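Local coordinates for protein with a SET domain within carboxy region (Cryptosporidium parvum, PDB 4LDG) that is probably a histone H4K20 methyltransferase of the SET8 type, represented here by its carboxy-terminal region with the SET domain, at residues Lys30-Arg36 with Tyr109-His113; Ser87-Ser91 with Lys129-Asn134; Val152-Ile158 with Ile251-Leu257; Ala178-Glu182 with Tyr193-Phe197. All blocks are in the same frame, centred on the assembly; numbering follows the deposited sequence.

How the interactions relate
Interaction 3 is the most extensive of the four contacts and joins two parts of the SET domain, chiefly by backbone hydrogen bonds with aliphatic side chains beside them. Interaction 4 lies in the same domain but at the surface, where one helix meets an edge strand through a tyrosine, a methionine and charged groups. Interactions 1, 2 and 3 are all partly buried, interaction 3 with the most buried residues. Interactions 1 and 2 hold different elements, yet they touch; strand 111-112 and helix 121-134 are successive elements in the chain. Interaction 1 relies on aromatic rings, interaction 2 on a polar network round Asn134. Phe34 of interaction 1 also packs on Ser156 of interaction 3.

Interaction 1 of 4, residues Lys30-Arg36 with Tyr109-His113; sequences KIPYFER and YKVIH
Tyr33 lies between Val111, His113 and Tyr109. Val111 CG2 sits over one face of the Tyr33 ring, 3.6 Å from its centroid, as a CH-pi contact. At the ring edge, Tyr33 OH is hydrogen-bonded to His113 ND1 at 2.8 Å. The two rings meet rim to rim, with planes 72° apart. CG of Tyr33 is anti to the backbone N (chi1 167°), which carries the ring off the helix to the strand. Its CB stays behind over the face of Tyr109, 3.8 Å from that ring's centroid. The Tyr33 and Tyr109 rings themselves are oblique to each other. This aromatic cluster fastens the C-terminal end of helix 15-36 to the two-stranded hairpin of 105-106 and 111-112. The hairpin carries a G1 beta bulge, in which Lys110 and Val111 both face Asp106. Pro32 CB packs near Tyr109 OH at 3.7 Å. Arg36 NH2 comes very close to Tyr109 OH, 2.5 Å; the bond is weak and its short length doubtful. The guanidinium and ring planes are 74° apart. The extended Lys30 chain slides past Val111, CD lying 3.9 Å from CG1 of Val111. Lys30 NZ forms a salt bridge with Asp26, and a water links it to Lys110 O.

Interaction 2 of 4, residues Ser87-Ser91 with Lys129-Asn134; sequences SKRVS and KYCILN
Asn134 and Ser91 meet in the tight part of this contact. Asn134 ND2 donates to Ser91 OG at 2.9 Å, nearly straight (163°) and in the amide plane. The amide oxygen Asn134 OD1 accepts a hydrogen bond from Lys88 N at 3.1 Å on a lone pair. Together they fix the amide's rotation. Asn134 ND2 also lies over the centre of the Tyr130 ring and donates to Tyr130 O, from the opposite face of that carbonyl's plane to Asn134 N. A chi1 of 68° sets Ser91 OG between its backbone N and carbonyl carbon, where it donates to Lys88 O at 2.6 Å. Leu133 CD1 packs on Ser91 CA at 3.5 Å. Ser87 OG meets Tyr130 OH at the ring edge; either could be the donor, and the 2.4 Å distance is doubtfully short.

The outer side, with Lys88 and Val90 exposed, is looser. One bond closes it, from Lys88 NZ to Leu133 O at 2.9 Å. Val90 CG2 reaches Leu133 CD1 at 4.3 Å, and a water joins Val90 O to Lys129 NZ. The contact docks a short 3-10 turn, 89-91, on the C-terminal part of helix 121-134, whose Ile132 packs against strands 163-166 and 230-237.

Interaction 3 of 4, residues Val152-Ile158 with Ile251-Leu257; sequences VIAGSLI and IICGEEL
Residues 152-158 and 251-257 are joined by five backbone hydrogen bonds. At one end Ile158 and Ile251 form an antiparallel hydrogen-bonded pair. Ile158 N donates to Ile251 O at 2.8 Å and Ile251 N to Ile158 O at 2.7 Å. At the other end Ile153 and Glu256 form a single bridge, with Leu257 N bound to Val152 O at 2.7 Å and Ala154 N to Glu255 O at 2.9 Å. Between the two ends lies a type II beta turn from Ile252 to Glu255. Its Gly254 N donates to Ala154 O. Gly254 has phi 89° and psi -20°, angles at which a CB would press on the preceding carbonyl O. Glu255 also braces the turn: its OE1 accepts a hydrogen bond from Ile252 N, while OE2 forms a salt bridge with Arg249.

Aliphatic side chains pack beside these bonds. Ala154 CB meets Ile251 CG2 at 3.9 Å. Val152 CG1 packs on Leu257 CD1 at 3.8 Å. The other methyl branch of Leu257, CD2, meets Ile158 CD1, the two side chains crossing at about a right angle. Ile158 and Leu257 also pack on Val164. Glu256 extends outward to Asn222. A water taking a bond from Val152 N has Glu256 OE2 and Leu257 O within bonding distance, but cannot donate to all its neighbours. Thus main-chain bonds set the pairing of two distant parts of the SET domain, and apolar side chains pack alongside.

Interaction 4 of 4, residues Ala178-Glu182 with Tyr193-Phe197; sequences AKELE and YMYYF
Helix 178-182 and strand 194-197 run roughly antiparallel, at 151°, with their axes 10.8 Å apart at closest approach. Met194 and Tyr196 span this gap. Both have CG anti to the carbonyl carbon, and both reach across to the helix. Tyr196 OH donates to Glu182 OE1 at 2.7 Å. The carboxylate oxygen lies at the ring edge, and the carboxylate and ring planes are 45° apart. Ala178 CB comes to Tyr196 CE1 at 3.6 Å, obliquely to the ring. Lys179 bends at chi2 and chi4, which brings its NZ to 4.4 Å from the ring centroid of Tyr196. In this conformer the contact is an off-centre cation-pi one; a second conformer is deposited, so it may be only partly populated. Met194 bends at chi3 so that CE tucks against the helix, 3.9 Å from Ala178 CB. Its SD lies 4.1 Å from Glu182 CG. Ala178 and Leu181 also pack on Ile172, so helix 175-187 rests on strands of the three-stranded sheet 170-172, 202-207 and 194-199. The contact is therefore mixed. A methionine and an alanine supply the apolar part, while one carboxylate holds the tyrosine hydroxyl. The ring's pi electrons may weakly stabilise the lysine charge.

Interaction 1 of 4, residues Lys30-Arg36 with Tyr109-His113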
# COMPACT_ATOMS: atom_id res chain seq x y z
N LYS A 30 -5.95 16.12 -2.00
CA LYS A 30 -5.63 16.19 -0.57
C LYS A 30 -4.93 17.50 -0.15
O LYS A 30 -4.73 17.74 1.04
CB LYS A 30 -4.76 14.98 -0.20
CG LYS A 30 -5.51 13.64 -0.29
CD LYS A 30 -4.56 12.46 -0.32
CE LYS A 30 -5.32 11.13 -0.29
NZ LYS A 30 -4.41 9.96 -0.07
N ILE A 31 -4.56 18.33 -1.13
CA ILE A 31 -3.85 19.59 -0.84
C ILE A 31 -4.60 20.50 0.16
O ILE A 31 -3.99 20.95 1.13
CB ILE A 31 -3.44 20.36 -2.13
CG1 ILE A 31 -2.31 19.57 -2.83
CG2 ILE A 31 -2.97 21.78 -1.81
CD1 ILE A 31 -1.60 20.27 -3.97
N PRO A 32 -5.91 20.74 -0.06
CA PRO A 32 -6.65 21.57 0.90
C PRO A 32 -6.55 21.05 2.34
O PRO A 32 -6.45 21.84 3.29
CB PRO A 32 -8.10 21.48 0.40
CG PRO A 32 -8.00 21.05 -1.02
CD PRO A 32 -6.81 20.14 -1.05
N TYR A 33 -6.58 19.72 2.51
CA TYR A 33 -6.39 19.11 3.82
C TYR A 33 -4.96 19.29 4.33
O TYR A 33 -4.77 19.61 5.49
CB TYR A 33 -6.82 17.63 3.82
CG TYR A 33 -6.36 16.87 5.05
CD1 TYR A 33 -7.15 16.78 6.19
CD2 TYR A 33 -5.10 16.27 5.09
CE1 TYR A 33 -6.72 16.11 7.32
CE2 TYR A 33 -4.66 15.60 6.21
CZ TYR A 33 -5.46 15.52 7.32
OH TYR A 33 -5.01 14.84 8.43
N PHE A 34 -3.95 19.09 3.47
CA PHE A 34 -2.55 19.33 3.89
C PHE A 34 -2.33 20.78 4.31
O PHE A 34 -1.68 21.06 5.32
CB PHE A 34 -1.54 18.94 2.78
CG PHE A 34 -1.54 17.46 2.43
CD1 PHE A 34 -1.65 16.49 3.41
CD2 PHE A 34 -1.42 17.05 1.11
CE1 PHE A 34 -1.68 15.14 3.08
CE2 PHE A 34 -1.44 15.71 0.77
CZ PHE A 34 -1.56 14.75 1.76
N GLU A 35 -2.88 21.71 3.55
CA GLU A 35 -2.68 23.13 3.83
C GLU A 35 -3.38 23.55 5.12
O GLU A 35 -2.76 24.18 5.96
CB GLU A 35 -3.11 24.00 2.65
CG GLU A 35 -1.98 24.17 1.65
CD GLU A 35 -2.37 24.95 0.41
OE1 GLU A 35 -3.55 25.37 0.29
OE2 GLU A 35 -1.48 25.14 -0.46
N ARG A 36 -4.63 23.15 5.30
CA ARG A 36 -5.32 23.38 6.58
C ARG A 36 -4.57 22.84 7.78
O ARG A 36 -4.63 23.45 8.84
CB ARG A 36 -6.73 22.80 6.57
CG ARG A 36 -7.79 23.82 6.22
CD ARG A 36 -9.19 23.24 6.32
NE ARG A 36 -9.37 22.15 5.35
CZ ARG A 36 -10.46 21.95 4.61
NH1 ARG A 36 -11.52 22.76 4.70
NH2 ARG A 36 -10.49 20.92 3.78
N TYR A 109 -11.26 13.42 2.69
CA TYR A 109 -10.02 13.41 1.91
C TYR A 109 -9.33 12.04 1.80
O TYR A 109 -8.38 11.90 1.04
CB TYR A 109 -9.07 14.47 2.47
CG TYR A 109 -9.61 15.88 2.28
CD1 TYR A 109 -9.40 16.55 1.10
CD2 TYR A 109 -10.35 16.52 3.28
CE1 TYR A 109 -9.90 17.82 0.89
CE2 TYR A 109 -10.85 17.79 3.08
CZ TYR A 109 -10.63 18.43 1.88
OH TYR A 109 -11.10 19.69 1.65
N LYS A 110 -9.82 11.04 2.53
CA LYS A 110 -9.26 9.68 2.56
C LYS A 110 -7.80 9.68 3.03
O LYS A 110 -6.89 9.20 2.34
CB LYS A 110 -9.42 8.98 1.20
CG LYS A 110 -10.83 9.05 0.61
CD LYS A 110 -11.65 7.78 0.82
CE LYS A 110 -12.53 7.46 -0.40
NZ LYS A 110 -11.71 7.06 -1.60
N VAL A 111 -7.57 10.29 4.20
CA VAL A 111 -6.27 10.34 4.81
C VAL A 111 -6.37 9.84 6.21
O VAL A 111 -7.42 9.94 6.85
CB VAL A 111 -5.66 11.75 4.87
CG1 VAL A 111 -5.27 12.22 3.49
CG2 VAL A 111 -6.62 12.74 5.52
N ILE A 112 -5.25 9.32 6.69
CA ILE A 112 -5.11 8.93 8.06
C ILE A 112 -4.71 10.21 8.80
O ILE A 112 -3.59 10.69 8.66
CB ILE A 112 -4.08 7.82 8.25
CG1 ILE A 112 -4.49 6.60 7.46
CG2 ILE A 112 -4.00 7.43 9.73
CD1 ILE A 112 -3.48 5.46 7.62
N HIS A 113 -5.67 10.75 9.56
CA HIS A 113 -5.56 12.05 10.19
C HIS A 113 -4.83 11.99 11.53
O HIS A 113 -4.09 12.91 11.85
CB HIS A 113 -6.97 12.61 10.39
CG HIS A 113 -7.03 13.87 11.18
ND1 HIS A 113 -6.53 15.07 10.72
CD2 HIS A 113 -7.55 14.13 12.40
CE1 HIS A 113 -6.72 16.00 11.63
NE2 HIS A 113 -7.33 15.46 12.66
O HOH W 1 -6.28 7.67 0.28

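Interaction 2 of 4, residues Ser87-Ser91 with Lys129-Asn134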
# COMPACT_ATOMS: atom_id res chain seq x y z
N SER A 87 -19.12 4.16 3.64
CA SER A 87 -18.17 3.13 4.04
C SER A 87 -18.84 1.78 3.94
O SER A 87 -20.01 1.60 4.34
CB SER A 87 -17.73 3.31 5.49
OG SER A 87 -17.17 4.57 5.71
N LYS A 88 -18.10 0.80 3.43
CA LYS A 88 -18.65 -0.55 3.31
C LYS A 88 -18.93 -1.12 4.71
O LYS A 88 -18.08 -1.02 5.61
CB LYS A 88 -17.69 -1.46 2.57
CG LYS A 88 -17.22 -0.97 1.20
CD LYS A 88 -16.41 -2.08 0.52
CE LYS A 88 -15.75 -1.61 -0.78
NZ LYS A 88 -14.66 -2.56 -1.15
N ARG A 89 -20.12 -1.71 4.90
CA ARG A 89 -20.44 -2.34 6.19
C ARG A 89 -19.39 -3.39 6.54
O ARG A 89 -19.02 -3.52 7.70
CB ARG A 89 -21.84 -2.99 6.19
CG ARG A 89 -22.30 -3.59 7.54
CD ARG A 89 -22.27 -2.55 8.63
NE ARG A 89 -22.47 -3.05 9.97
CZ ARG A 89 -21.51 -3.51 10.77
NH1 ARG A 89 -20.23 -3.61 10.38
NH2 ARG A 89 -21.84 -3.90 11.99
N VAL A 90 -18.86 -4.12 5.55
CA VAL A 90 -17.87 -5.16 5.89
C VAL A 90 -16.53 -4.63 6.37
O VAL A 90 -15.70 -5.43 6.79
CB VAL A 90 -17.64 -6.21 4.76
CG1 VAL A 90 -18.91 -7.01 4.57
CG2 VAL A 90 -17.16 -5.58 3.46
N SER A 91 -16.33 -3.32 6.32
CA SER A 91 -15.01 -2.73 6.61
C SER A 91 -14.80 -2.40 8.09
O SER A 91 -13.70 -2.01 8.49
CB SER A 91 -14.79 -1.49 5.76
OG SER A 91 -15.65 -0.44 6.14
N LYS A 129 -7.81 -2.86 8.32
CA LYS A 129 -8.97 -3.45 7.68
C LYS A 129 -9.83 -2.38 7.02
O LYS A 129 -10.22 -2.52 5.86
CB LYS A 129 -9.78 -4.25 8.70
CG LYS A 129 -10.99 -4.95 8.11
CD LYS A 129 -11.53 -6.05 9.02
CE LYS A 129 -12.86 -6.52 8.48
NZ LYS A 129 -13.37 -7.81 9.06
N TYR A 130 -10.09 -1.30 7.74
CA TYR A 130 -10.87 -0.22 7.15
C TYR A 130 -10.19 0.39 5.93
O TYR A 130 -10.84 0.66 4.93
CB TYR A 130 -11.19 0.86 8.19
CG TYR A 130 -12.16 1.91 7.70
CD1 TYR A 130 -13.55 1.76 7.89
CD2 TYR A 130 -11.71 3.05 7.07
CE1 TYR A 130 -14.44 2.72 7.47
CE2 TYR A 130 -12.59 4.02 6.62
CZ TYR A 130 -13.96 3.84 6.81
OH TYR A 130 -14.83 4.81 6.36
N CYS A 131 -8.88 0.65 6.01
CA CYS A 131 -8.15 1.25 4.85
C CYS A 131 -8.12 0.29 3.65
O CYS A 131 -8.30 0.69 2.50
CB CYS A 131 -6.74 1.61 5.23
SG CYS A 131 -6.57 2.83 6.54
N ILE A 132 -7.92 -0.99 3.92
CA ILE A 132 -7.88 -1.97 2.84
C ILE A 132 -9.19 -1.96 2.06
O ILE A 132 -9.19 -1.90 0.84
CB ILE A 132 -7.60 -3.38 3.36
CG1 ILE A 132 -6.15 -3.47 3.80
CG2 ILE A 132 -7.82 -4.40 2.23
CD1 ILE A 132 -5.80 -4.74 4.53
N LEU A 133 -10.31 -2.00 2.78
CA LEU A 133 -11.62 -2.20 2.15
C LEU A 133 -12.23 -0.92 1.58
O LEU A 133 -13.02 -1.00 0.65
CB LEU A 133 -12.59 -2.87 3.12
CG LEU A 133 -12.28 -4.34 3.41
CD1 LEU A 133 -13.06 -4.84 4.58
CD2 LEU A 133 -12.55 -5.20 2.19
N ASN A 134 -11.88 0.24 2.13
CA ASN A 134 -12.39 1.52 1.60
C ASN A 134 -11.35 2.27 0.77
O ASN A 134 -11.54 3.43 0.48
CB ASN A 134 -12.88 2.39 2.76
CG ASN A 134 -14.04 1.76 3.48
OD1 ASN A 134 -15.11 1.60 2.90
ND2 ASN A 134 -13.83 1.36 4.73
O HOH W 2 -15.96 -7.97 7.82

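Interaction 3 of 4, residues Val152-Ile158 with Ile251-Leu257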
# COMPACT_ATOMS: atom_id res chain seq x y z
N VAL A 152 9.23 5.00 -6.01
CA VAL A 152 8.02 5.42 -5.34
C VAL A 152 8.47 6.25 -4.16
O VAL A 152 9.33 5.84 -3.36
CB VAL A 152 7.18 4.20 -4.89
CG1 VAL A 152 5.90 4.64 -4.23
CG2 VAL A 152 6.85 3.32 -6.09
N ILE A 153 7.92 7.45 -4.06
CA ILE A 153 8.26 8.37 -3.00
C ILE A 153 7.02 8.75 -2.22
O ILE A 153 5.88 8.68 -2.73
CB ILE A 153 8.90 9.66 -3.53
CG1 ILE A 153 7.97 10.37 -4.53
CG2 ILE A 153 10.26 9.38 -4.19
CD1 ILE A 153 8.35 11.82 -4.82
N ALA A 154 7.25 9.20 -0.98
CA ALA A 154 6.20 9.76 -0.17
C ALA A 154 5.81 11.12 -0.73
O ALA A 154 6.68 11.95 -0.96
CB ALA A 154 6.67 9.91 1.27
N GLY A 155 4.52 11.33 -0.97
CA GLY A 155 3.97 12.61 -1.40
C GLY A 155 3.73 13.55 -0.25
O GLY A 155 3.55 14.75 -0.45
N SER A 156 3.71 13.02 0.97
CA SER A 156 3.67 13.84 2.19
C SER A 156 4.10 12.95 3.34
O SER A 156 4.38 11.76 3.13
CB SER A 156 2.27 14.38 2.43
OG SER A 156 1.39 13.29 2.55
N LEU A 157 4.17 13.50 4.54
CA LEU A 157 4.57 12.73 5.72
C LEU A 157 3.80 11.42 5.82
O LEU A 157 2.57 11.39 5.72
CB LEU A 157 4.31 13.54 6.99
CG LEU A 157 4.72 12.93 8.35
CD1 LEU A 157 6.19 12.51 8.43
CD2 LEU A 157 4.44 13.97 9.43
N ILE A 158 4.53 10.33 6.00
CA ILE A 158 3.94 9.05 6.35
C ILE A 158 4.42 8.75 7.77
O ILE A 158 5.59 8.48 8.00
CB ILE A 158 4.33 7.92 5.37
CG1 ILE A 158 3.82 8.26 3.97
CG2 ILE A 158 3.72 6.62 5.83
CD1 ILE A 158 4.35 7.41 2.83
N ILE A 251 8.29 8.54 7.55
CA ILE A 251 8.89 8.71 6.24
C ILE A 251 8.55 10.14 5.81
O ILE A 251 7.36 10.50 5.74
CB ILE A 251 8.29 7.70 5.24
CG1 ILE A 251 8.54 6.27 5.70
CG2 ILE A 251 8.86 7.89 3.85
CD1 ILE A 251 7.89 5.24 4.80
N ILE A 252 9.56 10.97 5.55
CA ILE A 252 9.28 12.35 5.18
C ILE A 252 8.94 12.47 3.71
O ILE A 252 9.21 11.59 2.89
CB ILE A 252 10.39 13.36 5.56
CG1 ILE A 252 11.65 13.15 4.72
CG2 ILE A 252 10.68 13.27 7.06
CD1 ILE A 252 12.72 14.18 4.98
N CYS A 253 8.28 13.58 3.43
CA CYS A 253 7.90 14.00 2.11
C CYS A 253 9.12 13.99 1.18
O CYS A 253 10.18 14.49 1.55
CB CYS A 253 7.31 15.41 2.21
SG CYS A 253 6.85 16.15 0.64
N GLY A 254 8.96 13.40 -0.01
CA GLY A 254 10.04 13.28 -0.98
C GLY A 254 10.90 12.02 -0.85
O GLY A 254 11.58 11.61 -1.78
N GLU A 255 10.87 11.39 0.31
CA GLU A 255 11.72 10.24 0.57
C GLU A 255 11.21 8.99 -0.14
O GLU A 255 10.00 8.73 -0.24
CB GLU A 255 11.80 10.06 2.08
CG GLU A 255 12.38 8.77 2.62
CD GLU A 255 12.63 8.87 4.12
OE1 GLU A 255 11.99 9.72 4.82
OE2 GLU A 255 13.47 8.11 4.62
N GLU A 256 12.14 8.20 -0.65
CA GLU A 256 11.81 7.01 -1.42
C GLU A 256 11.27 5.96 -0.49
O GLU A 256 11.76 5.84 0.61
CB GLU A 256 13.04 6.47 -2.16
CG GLU A 256 12.72 5.25 -3.04
CD GLU A 256 13.88 4.72 -3.89
OE1 GLU A 256 15.01 5.24 -3.79
OE2 GLU A 256 13.66 3.77 -4.68
N LEU A 257 10.27 5.19 -0.93
CA LEU A 257 9.84 4.03 -0.17
C LEU A 257 10.74 2.86 -0.54
O LEU A 257 11.00 2.60 -1.72
CB LEU A 257 8.40 3.66 -0.48
CG LEU A 257 7.34 4.75 -0.32
CD1 LEU A 257 5.95 4.16 -0.45
CD2 LEU A 257 7.50 5.47 0.99
O HOH W 3 10.80 2.94 -4.49

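Interaction 4 of 4, residues Ala178-Glu182 with Tyr193-Phe197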
# COMPACT_ATOMS: atom_id res chain seq x y z
N ALA A 178 1.81 -20.67 -10.20
CA ALA A 178 2.74 -19.56 -10.00
C ALA A 178 4.11 -19.84 -10.60
O ALA A 178 4.67 -19.01 -11.31
CB ALA A 178 2.87 -19.25 -8.52
N LYS A 179 4.66 -21.01 -10.33
CA LYS A 179 5.93 -21.38 -10.90
C LYS A 179 5.87 -21.42 -12.44
O LYS A 179 6.81 -20.93 -13.10
CB LYS A 179 6.46 -22.68 -10.29
CG LYS A 179 7.40 -22.46 -9.10
CD LYS A 179 6.67 -22.09 -7.82
CE LYS A 179 7.59 -22.21 -6.61
NZ LYS A 179 8.64 -21.15 -6.55
N GLU A 180 4.79 -21.94 -13.01
CA GLU A 180 4.64 -21.95 -14.47
C GLU A 180 4.58 -20.53 -15.01
O GLU A 180 5.21 -20.21 -16.03
CB GLU A 180 3.40 -22.74 -14.93
CG GLU A 180 3.54 -24.26 -14.83
CD GLU A 180 2.24 -25.00 -15.14
OE1 GLU A 180 1.64 -25.60 -14.20
OE2 GLU A 180 1.81 -24.99 -16.31
N LEU A 181 3.83 -19.66 -14.33
CA LEU A 181 3.80 -18.23 -14.69
C LEU A 181 5.18 -17.61 -14.65
O LEU A 181 5.54 -16.82 -15.50
CB LEU A 181 2.87 -17.43 -13.77
CG LEU A 181 1.42 -17.27 -14.22
CD1 LEU A 181 0.59 -16.67 -13.10
CD2 LEU A 181 1.32 -16.40 -15.48
N GLU A 182 5.94 -17.97 -13.63
CA GLU A 182 7.28 -17.47 -13.47
C GLU A 182 8.10 -17.87 -14.68
O GLU A 182 8.76 -17.04 -15.26
CB GLU A 182 7.91 -18.00 -12.18
CG GLU A 182 8.73 -16.96 -11.46
CD GLU A 182 9.27 -17.45 -10.13
OE1 GLU A 182 8.54 -18.16 -9.41
OE2 GLU A 182 10.43 -17.12 -9.81
N TYR A 193 6.74 -9.32 -11.34
CA TYR A 193 6.48 -8.69 -10.06
C TYR A 193 5.61 -9.65 -9.27
O TYR A 193 4.40 -9.47 -9.18
CB TYR A 193 5.75 -7.36 -10.24
CG TYR A 193 6.52 -6.23 -10.94
CD1 TYR A 193 7.11 -5.22 -10.21
CD2 TYR A 193 6.61 -6.17 -12.32
CE1 TYR A 193 7.77 -4.17 -10.82
CE2 TYR A 193 7.29 -5.13 -12.95
CZ TYR A 193 7.86 -4.13 -12.19
OH TYR A 193 8.54 -3.10 -12.80
N MET A 194 6.22 -10.70 -8.74
CA MET A 194 5.48 -11.71 -8.02
C MET A 194 5.96 -11.73 -6.60
O MET A 194 7.16 -11.57 -6.32
CB MET A 194 5.65 -13.09 -8.65
CG MET A 194 5.14 -13.18 -10.08
SD MET A 194 5.24 -14.81 -10.85
CE MET A 194 4.07 -15.77 -9.92
N TYR A 195 5.02 -11.94 -5.69
CA TYR A 195 5.33 -11.95 -4.28
C TYR A 195 4.78 -13.23 -3.64
O TYR A 195 3.57 -13.35 -3.38
CB TYR A 195 4.76 -10.70 -3.62
CG TYR A 195 5.31 -10.47 -2.25
CD1 TYR A 195 6.24 -9.49 -2.03
CD2 TYR A 195 4.94 -11.27 -1.19
CE1 TYR A 195 6.78 -9.30 -0.78
CE2 TYR A 195 5.47 -11.08 0.07
CZ TYR A 195 6.40 -10.11 0.27
OH TYR A 195 6.94 -9.89 1.52
N TYR A 196 5.69 -14.16 -3.38
CA TYR A 196 5.41 -15.38 -2.60
C TYR A 196 5.47 -15.07 -1.11
O TYR A 196 6.43 -14.44 -0.68
CB TYR A 196 6.42 -16.51 -2.89
CG TYR A 196 6.38 -17.07 -4.31
CD1 TYR A 196 5.44 -18.04 -4.68
CD2 TYR A 196 7.25 -16.62 -5.29
CE1 TYR A 196 5.37 -18.54 -5.98
CE2 TYR A 196 7.21 -17.14 -6.58
CZ TYR A 196 6.26 -18.10 -6.92
OH TYR A 196 6.20 -18.62 -8.21
N PHE A 197 4.48 -15.55 -0.36
CA PHE A 197 4.39 -15.44 1.09
C PHE A 197 3.55 -16.56 1.69
O PHE A 197 2.80 -17.27 0.99
CB PHE A 197 3.79 -14.08 1.54
CG PHE A 197 2.37 -13.85 1.09
CD1 PHE A 197 1.30 -13.97 1.98
CD2 PHE A 197 2.09 -13.48 -0.22
CE1 PHE A 197 0.01 -13.73 1.57
CE2 PHE A 197 0.80 -13.28 -0.65
CZ PHE A 197 -0.25 -13.39 0.25